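PDB 1VJX: putative ferritin-like diiron-carboxylate protein TM1526 from Thermotoga maritima, which is of unknown function but, as a rubrerythrin-family member of the ferritin-like group, probably binds metal and may act as an oxidoreductase. Local coordinates for residues A[105-109]-A[146-150]; A[119-123]-A[135-139]. All coordinates share one frame; numbering follows the deposited sequence.

Interaction 1. Residues A[105-109]-A[146-150]; sequences LDIAI and LRKLL
Leu105 opens the contact by laying its CD2 methyl against a methyl of Leu149, CD2 to CD2 at 3.7 Å, while its other branch, CD1, lies near the Leu149 carbonyl oxygen. The two leucine side chains meet at a slant. One turn on, Ala108 offers just its CB to the fork of Leu149: Leu149 CD1 rests 3.7 Å from Ala108 CB, with Leu149 CD2 slightly farther off. Ile109 touches three residues, Leu146, Leu149 and Leu150. Its side chain and that of Leu149 slide past each other in opposite directions, with Ile109 CG1 3.6 Å from Leu149 CB, and Ile109 CD1 runs on to Leu150 CD2 at 3.7 Å. Ile109 CG2, anti to the backbone N (chi1 -75°), meets Leu146 CD1 at 4.0 Å, the two side chains crossing at about a right angle. Leu149 is thus held between Leu105, Ala108 and Ile109, an entirely apolar grip with no hydrogen bond across it. The segments run antiparallel at 157°, their axes 9.8 Å apart, and the closest CA pair is Ile109 and Leu146. Helix 15-36 closes over the contact through Phe32 against Ala108 and Tyr33 against Leu149, and helix 43-68 adds Leu51 on Leu149. Interaction 1 therefore joins helices 101-125 and 129-156 within the four-helix bundle of the ferritin-like fold.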
ATOM      1  N   LEU A 105      -8.721  11.444   4.194  1.00 46.98           N
ATOM      2  CA  LEU A 105      -7.436  11.222   4.819  1.00 47.24           C
ATOM      3  C   LEU A 105      -7.507  10.210   5.967  1.00 48.25           C
ATOM      4  O   LEU A 105      -6.612   9.369   6.129  1.00 49.67           O
ATOM      5  CB  LEU A 105      -6.852  12.550   5.303  1.00 47.09           C
ATOM      6  CG  LEU A 105      -6.247  13.452   4.227  1.00 45.79           C
ATOM      7  CD1 LEU A 105      -5.610  14.573   4.835  1.00 45.26           C
ATOM      8  CD2 LEU A 105      -5.225  12.711   3.370  1.00 48.36           C
ATOM      9  N   ASP A 106      -8.566  10.254   6.757  1.00 48.33           N
ATOM     10  CA  ASP A 106      -8.686   9.313   7.864  1.00 48.32           C
ATOM     11  C   ASP A 106      -8.647   7.911   7.339  1.00 47.85           C
ATOM     12  O   ASP A 106      -7.998   7.051   7.895  1.00 47.17           O
ATOM     13  CB  ASP A 106      -9.982   9.552   8.666  1.00 48.59           C
ATOM     14  CG  ASP A 106      -9.865  10.745   9.646  1.00 48.24           C
ATOM     15  OD1 ASP A 106      -8.733  11.125   9.998  1.00 46.63           O
ATOM     16  OD2 ASP A 106     -10.858  11.376  10.092  1.00 50.44           O
ATOM     17  N   ILE A 107      -9.359   7.694   6.248  1.00 48.29           N
ATOM     18  CA  ILE A 107      -9.401   6.379   5.597  1.00 48.60           C
ATOM     19  C   ILE A 107      -8.014   5.997   5.024  1.00 47.62           C
ATOM     20  O   ILE A 107      -7.532   4.901   5.247  1.00 46.70           O
ATOM     21  CB  ILE A 107     -10.510   6.361   4.516  1.00 48.57           C
ATOM     22  CG1 ILE A 107     -11.891   6.536   5.178  1.00 49.20           C
ATOM     23  CG2 ILE A 107     -10.453   5.058   3.722  1.00 49.87           C
ATOM     24  CD1 ILE A 107     -13.012   6.966   4.217  1.00 49.67           C
ATOM     25  N   ALA A 108      -7.389   6.937   4.326  1.00 47.41           N
ATOM     26  CA  ALA A 108      -6.084   6.738   3.718  1.00 47.30           C
ATOM     27  C   ALA A 108      -5.079   6.351   4.747  1.00 47.47           C
ATOM     28  O   ALA A 108      -4.262   5.504   4.514  1.00 47.16           O
ATOM     29  CB  ALA A 108      -5.618   8.008   3.047  1.00 47.37           C
ATOM     30  N   ILE A 109      -5.116   7.039   5.884  1.00 49.11           N
ATOM     31  CA  ILE A 109      -4.108   6.864   6.927  1.00 48.74           C
ATOM     32  C   ILE A 109      -4.275   5.484   7.530  1.00 49.06           C
ATOM     33  O   ILE A 109      -3.302   4.776   7.773  1.00 48.78           O
ATOM     34  CB  ILE A 109      -4.224   7.975   7.953  1.00 48.51           C
ATOM     35  CG1 ILE A 109      -3.635   9.261   7.355  1.00 49.14           C
ATOM     36  CG2 ILE A 109      -3.509   7.604   9.242  1.00 47.60           C
ATOM     37  CD1 ILE A 109      -4.034  10.534   8.058  1.00 49.12           C
ATOM     38  N   LEU A 146       2.694   8.041   4.223  1.00 44.87           N
ATOM     39  CA  LEU A 146       2.020   8.177   5.508  1.00 45.15           C
ATOM     40  C   LEU A 146       2.303   9.529   6.207  1.00 44.73           C
ATOM     41  O   LEU A 146       1.396  10.198   6.655  1.00 43.63           O
ATOM     42  CB  LEU A 146       2.409   7.021   6.434  1.00 44.90           C
ATOM     43  CG  LEU A 146       1.721   7.078   7.797  1.00 45.26           C
ATOM     44  CD1 LEU A 146       0.168   7.083   7.639  1.00 43.28           C
ATOM     45  CD2 LEU A 146       2.227   5.956   8.675  1.00 45.02           C
ATOM     46  N   ARG A 147       3.566   9.904   6.276  1.00 45.11           N
ATOM     47  CA  ARG A 147       3.958  11.195   6.826  1.00 45.33           C
ATOM     48  C   ARG A 147       3.267  12.339   6.081  1.00 45.33           C
ATOM     49  O   ARG A 147       2.849  13.345   6.701  1.00 44.73           O
ATOM     50  CB  ARG A 147       5.464  11.346   6.700  1.00 45.64           C
ATOM     51  CG  ARG A 147       6.029  12.678   7.158  1.00 48.90           C
ATOM     52  CD  ARG A 147       7.290  13.033   6.408  1.00 53.98           C
ATOM     53  NE  ARG A 147       6.977  13.380   5.008  1.00 57.43           N
ATOM     54  CZ  ARG A 147       6.552  14.584   4.623  1.00 56.47           C
ATOM     55  NH1 ARG A 147       6.361  15.539   5.520  1.00 58.73           N
ATOM     56  NH2 ARG A 147       6.303  14.836   3.345  1.00 55.57           N
ATOM     57  N   LYS A 148       3.157  12.199   4.754  1.00 45.33           N
ATOM     58  CA  LYS A 148       2.512  13.227   3.930  1.00 45.20           C
ATOM     59  C   LYS A 148       1.040  13.297   4.225  1.00 44.90           C
ATOM     60  O   LYS A 148       0.493  14.387   4.385  1.00 45.54           O
ATOM     61  CB  LYS A 148       2.732  12.975   2.442  1.00 45.90           C
ATOM     62  CG  LYS A 148       2.119  14.037   1.538  1.00 47.26           C
ATOM     63  CD  LYS A 148       2.849  15.353   1.630  1.00 48.09           C
ATOM     64  CE  LYS A 148       2.081  16.513   1.076  1.00 48.00           C
ATOM     65  NZ  LYS A 148       2.832  17.783   1.420  1.00 46.51           N
ATOM     66  N   LEU A 149       0.398  12.136   4.330  1.00 44.65           N
ATOM     67  CA  LEU A 149      -1.001  12.070   4.756  1.00 44.88           C
ATOM     68  C   LEU A 149      -1.250  12.715   6.140  1.00 45.40           C
ATOM     69  O   LEU A 149      -2.232  13.408   6.340  1.00 45.84           O
ATOM     70  CB  LEU A 149      -1.496  10.613   4.740  1.00 44.85           C
ATOM     71  CG  LEU A 149      -1.520   9.858   3.399  1.00 42.73           C
ATOM     72  CD1 LEU A 149      -1.953   8.417   3.573  1.00 41.89           C
ATOM     73  CD2 LEU A 149      -2.437  10.518   2.397  1.00 42.77           C
ATOM     74  N   LEU A 150      -0.361  12.502   7.094  1.00 46.48           N
ATOM     75  CA  LEU A 150      -0.521  13.090   8.424  1.00 47.25           C
ATOM     76  C   LEU A 150      -0.254  14.611   8.412  1.00 48.60           C
ATOM     77  O   LEU A 150      -0.881  15.382   9.167  1.00 48.20           O
ATOM     78  CB  LEU A 150       0.390  12.365   9.420  1.00 47.24           C
ATOM     79  CG  LEU A 150       0.020  10.894   9.683  1.00 47.03           C
ATOM     80  CD1 LEU A 150       1.174  10.116  10.340  1.00 47.11           C
ATOM     81  CD2 LEU A 150      -1.264  10.805  10.560  1.00 46.82           C
TER

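Interaction 2. Residues A[119-123]-A[135-139]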
ATOM      1  N   TYR A 119       3.629  -5.119   4.501  1.00 45.17           N
ATOM      2  CA  TYR A 119       4.906  -5.131   3.806  1.00 45.10           C
ATOM      3  C   TYR A 119       6.059  -5.477   4.751  1.00 44.52           C
ATOM      4  O   TYR A 119       7.022  -6.058   4.286  1.00 44.66           O
ATOM      5  CB  TYR A 119       5.219  -3.798   3.112  1.00 46.43           C
ATOM      6  CG  TYR A 119       4.104  -3.254   2.243  1.00 47.00           C
ATOM      7  CD1 TYR A 119       3.406  -4.072   1.375  1.00 43.96           C
ATOM      8  CD2 TYR A 119       3.743  -1.892   2.327  1.00 48.30           C
ATOM      9  CE1 TYR A 119       2.368  -3.583   0.596  1.00 44.66           C
ATOM     10  CE2 TYR A 119       2.696  -1.398   1.565  1.00 48.28           C
ATOM     11  CZ  TYR A 119       2.024  -2.254   0.691  1.00 47.44           C
ATOM     12  OH  TYR A 119       0.999  -1.758  -0.054  1.00 48.65           O
ATOM     13  N   TYR A 120       5.998  -5.079   6.035  1.00 42.76           N
ATOM     14  CA  TYR A 120       6.980  -5.531   6.995  1.00 41.99           C
ATOM     15  C   TYR A 120       6.942  -7.082   7.109  1.00 43.14           C
ATOM     16  O   TYR A 120       7.966  -7.738   7.110  1.00 41.68           O
ATOM     17  CB  TYR A 120       6.804  -4.852   8.369  1.00 41.68           C
ATOM     18  CG  TYR A 120       7.521  -3.501   8.523  1.00 41.03           C
ATOM     19  CD1 TYR A 120       8.907  -3.399   8.382  1.00 39.91           C
ATOM     20  CD2 TYR A 120       6.820  -2.333   8.845  1.00 41.99           C
ATOM     21  CE1 TYR A 120       9.585  -2.156   8.534  1.00 40.07           C
ATOM     22  CE2 TYR A 120       7.512  -1.054   9.003  1.00 41.50           C
ATOM     23  CZ  TYR A 120       8.885  -0.990   8.834  1.00 39.20           C
ATOM     24  OH  TYR A 120       9.578   0.208   8.976  1.00 41.17           O
ATOM     25  N   GLU A 121       5.739  -7.651   7.141  1.00 44.05           N
ATOM     26  CA  GLU A 121       5.572  -9.088   7.290  1.00 44.54           C
ATOM     27  C   GLU A 121       6.260  -9.804   6.179  1.00 44.75           C
ATOM     28  O   GLU A 121       7.005 -10.742   6.438  1.00 45.17           O
ATOM     29  CB  GLU A 121       4.093  -9.465   7.404  1.00 44.09           C
ATOM     30  CG  GLU A 121       3.553  -9.099   8.796  1.00 44.51           C
ATOM     31  CD  GLU A 121       2.034  -9.186   8.945  1.00 45.32           C
ATOM     32  OE1 GLU A 121       1.315  -9.056   7.935  1.00 50.17           O
ATOM     33  OE2 GLU A 121       1.557  -9.390  10.090  1.00 42.30           O
ATOM     34  N   LEU A 122       6.031  -9.309   4.960  1.00 45.65           N
ATOM     35  CA  LEU A 122       6.611  -9.809   3.719  1.00 45.95           C
ATOM     36  C   LEU A 122       8.135  -9.766   3.711  1.00 46.46           C
ATOM     37  O   LEU A 122       8.808 -10.746   3.334  1.00 47.56           O
ATOM     38  CB  LEU A 122       6.122  -8.961   2.526  1.00 46.16           C
ATOM     39  CG  LEU A 122       6.868  -9.232   1.195  1.00 45.98           C
ATOM     40  CD1 LEU A 122       6.743 -10.721   0.783  1.00 45.76           C
ATOM     41  CD2 LEU A 122       6.420  -8.308   0.058  1.00 46.59           C
ATOM     42  N   LYS A 123       8.672  -8.630   4.120  1.00 45.59           N
ATOM     43  CA  LYS A 123      10.097  -8.467   4.220  1.00 45.16           C
ATOM     44  C   LYS A 123      10.768  -9.493   5.130  1.00 44.81           C
ATOM     45  O   LYS A 123      11.802 -10.082   4.778  1.00 44.11           O
ATOM     46  CB  LYS A 123      10.450  -7.071   4.645  1.00 43.73           C
ATOM     47  CG  LYS A 123      11.935  -6.793   4.443  1.00 45.14           C
ATOM     48  CD  LYS A 123      12.377  -5.294   4.567  1.00 44.19           C
ATOM     49  CE  LYS A 123      12.206  -4.787   5.979  1.00 43.73           C
ATOM     50  NZ  LYS A 123      13.311  -5.265   6.851  1.00 45.48           N
ATOM     51  N   VAL A 135      12.241  -4.424  -0.894  1.00 43.81           N
ATOM     52  CA  VAL A 135      11.036  -4.212  -0.111  1.00 44.39           C
ATOM     53  C   VAL A 135      11.215  -3.166   0.981  1.00 44.57           C
ATOM     54  O   VAL A 135      10.270  -2.461   1.278  1.00 46.21           O
ATOM     55  CB  VAL A 135      10.481  -5.566   0.492  1.00 43.84           C
ATOM     56  CG1 VAL A 135       9.238  -5.328   1.304  1.00 42.04           C
ATOM     57  CG2 VAL A 135      10.222  -6.632  -0.634  1.00 44.65           C
ATOM     58  N   LYS A 136      12.391  -3.084   1.592  1.00 44.80           N
ATOM     59  CA  LYS A 136      12.690  -1.994   2.533  1.00 45.47           C
ATOM     60  C   LYS A 136      12.606  -0.587   1.895  1.00 45.04           C
ATOM     61  O   LYS A 136      12.149   0.347   2.528  1.00 44.43           O
ATOM     62  CB  LYS A 136      14.078  -2.168   3.158  1.00 45.67           C
ATOM     63  CG  LYS A 136      14.393  -1.055   4.156  1.00 47.14           C
ATOM     64  CD  LYS A 136      15.347  -1.434   5.253  1.00 49.45           C
ATOM     65  CE  LYS A 136      15.253  -0.438   6.479  1.00 48.56           C
ATOM     66  NZ  LYS A 136      16.146   0.724   6.323  1.00 52.31           N
ATOM     67  N   LYS A 137      13.095  -0.454   0.666  1.00 44.99           N
ATOM     68  CA  LYS A 137      12.928   0.757  -0.123  1.00 46.06           C
ATOM     69  C   LYS A 137      11.456   1.170  -0.249  1.00 45.38           C
ATOM     70  O   LYS A 137      11.105   2.332   0.001  1.00 43.96           O
ATOM     71  CB  LYS A 137      13.565   0.572  -1.512  1.00 46.85           C
ATOM     72  CG  LYS A 137      13.887   1.886  -2.244  1.00 47.99           C
ATOM     73  CD  LYS A 137      14.547   1.615  -3.612  1.00 49.63           C
ATOM     74  CE  LYS A 137      14.249   2.728  -4.649  1.00 51.73           C
ATOM     75  NZ  LYS A 137      14.837   4.085  -4.277  1.00 53.37           N
ATOM     76  N   ILE A 138      10.604   0.196  -0.590  1.00 45.50           N
ATOM     77  CA  ILE A 138       9.153   0.402  -0.709  1.00 45.57           C
ATOM     78  C   ILE A 138       8.515   0.807   0.614  1.00 45.95           C
ATOM     79  O   ILE A 138       7.684   1.705   0.654  1.00 46.21           O
ATOM     80  CB  ILE A 138       8.463  -0.882  -1.278  1.00 46.22           C
ATOM     81  CG1 ILE A 138       8.857  -1.114  -2.758  1.00 46.26           C
ATOM     82  CG2 ILE A 138       6.914  -0.810  -1.189  1.00 45.15           C
ATOM     83  CD1 ILE A 138       8.409  -2.448  -3.307  1.00 45.25           C
ATOM     84  N   ILE A 139       8.887   0.115   1.687  1.00 45.86           N
ATOM     85  CA  ILE A 139       8.435   0.447   3.021  1.00 45.19           C
ATOM     86  C   ILE A 139       8.786   1.896   3.428  1.00 44.80           C
ATOM     87  O   ILE A 139       7.934   2.603   3.951  1.00 44.72           O
ATOM     88  CB  ILE A 139       9.013  -0.561   4.045  1.00 44.48           C
ATOM     89  CG1 ILE A 139       8.298  -1.918   3.935  1.00 46.37           C
ATOM     90  CG2 ILE A 139       8.844  -0.030   5.487  1.00 45.73           C
ATOM     91  CD1 ILE A 139       8.982  -3.069   4.751  1.00 45.70           C
TER
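With CG1 anti to its carbonyl carbon (chi1 -74°), Ile139 puts CG2 anti to the backbone N and turns it to the Tyr120 ring. Tyr120 starts out away from the partner helix, yet at chi1 -87° its ring comes back to within reach of Ile139. Ile139 CG2 then sits over one face of the Tyr120 ring, 3.9 Å from the centroid and 29° off the normal, a CH-pi contact displaced toward the hydroxyl end, where CG2 lies 3.5 Å from Tyr120 CZ. Ile139 CD1 lies by the CD1 side of the ring, 3.6 Å from Tyr120 CD1. Deeper in, Ile139 CG1 packs on Tyr119 CB at 3.7 Å. At the other end of the segments Val135 CG1 lies against the Tyr119 carbonyl oxygen and Lys123 CB, and Val135 CG2 faces Leu122 CD2 more loosely. Lys123 runs extended through chi1 and chi2, which carries CD to 3.8 Å from Lys136 CB; a bend at chi3 then turns CE to Ile139 CD1, the two side chains crossing at about a right angle. Behind them, Tyr119 and Leu122 turn to helix 15-36, and Val135 to Met65 of helix 43-68. Carbon thus does the joining even where lysines are involved: Lys123 lends its methylenes, while its NZ, set by a further bend at chi4, stays 6.6 Å from Lys136 NZ, which probably limits repulsion between the like charges.

Both interactions clamp the same antiparallel pair, helices 101-125 and 129-156, at two levels whose centres lie 19 Å apart; interaction 2 is nearer the turn that connects the helices, and interaction 1 farther along them. Each faces helices 15-36 and 43-68 on its inner side, and neither has a hydrogen bond between its segments. Interaction 1 is the more buried, built wholly from aliphatic branches, with exposed Leu150 at its margin. Interaction 2 is partly buried and buries more surface, 380 against 282 Å²: its inner layer is apolar, but an aromatic face and lysine methylenes make up its outer side, where the bundle meets solvent.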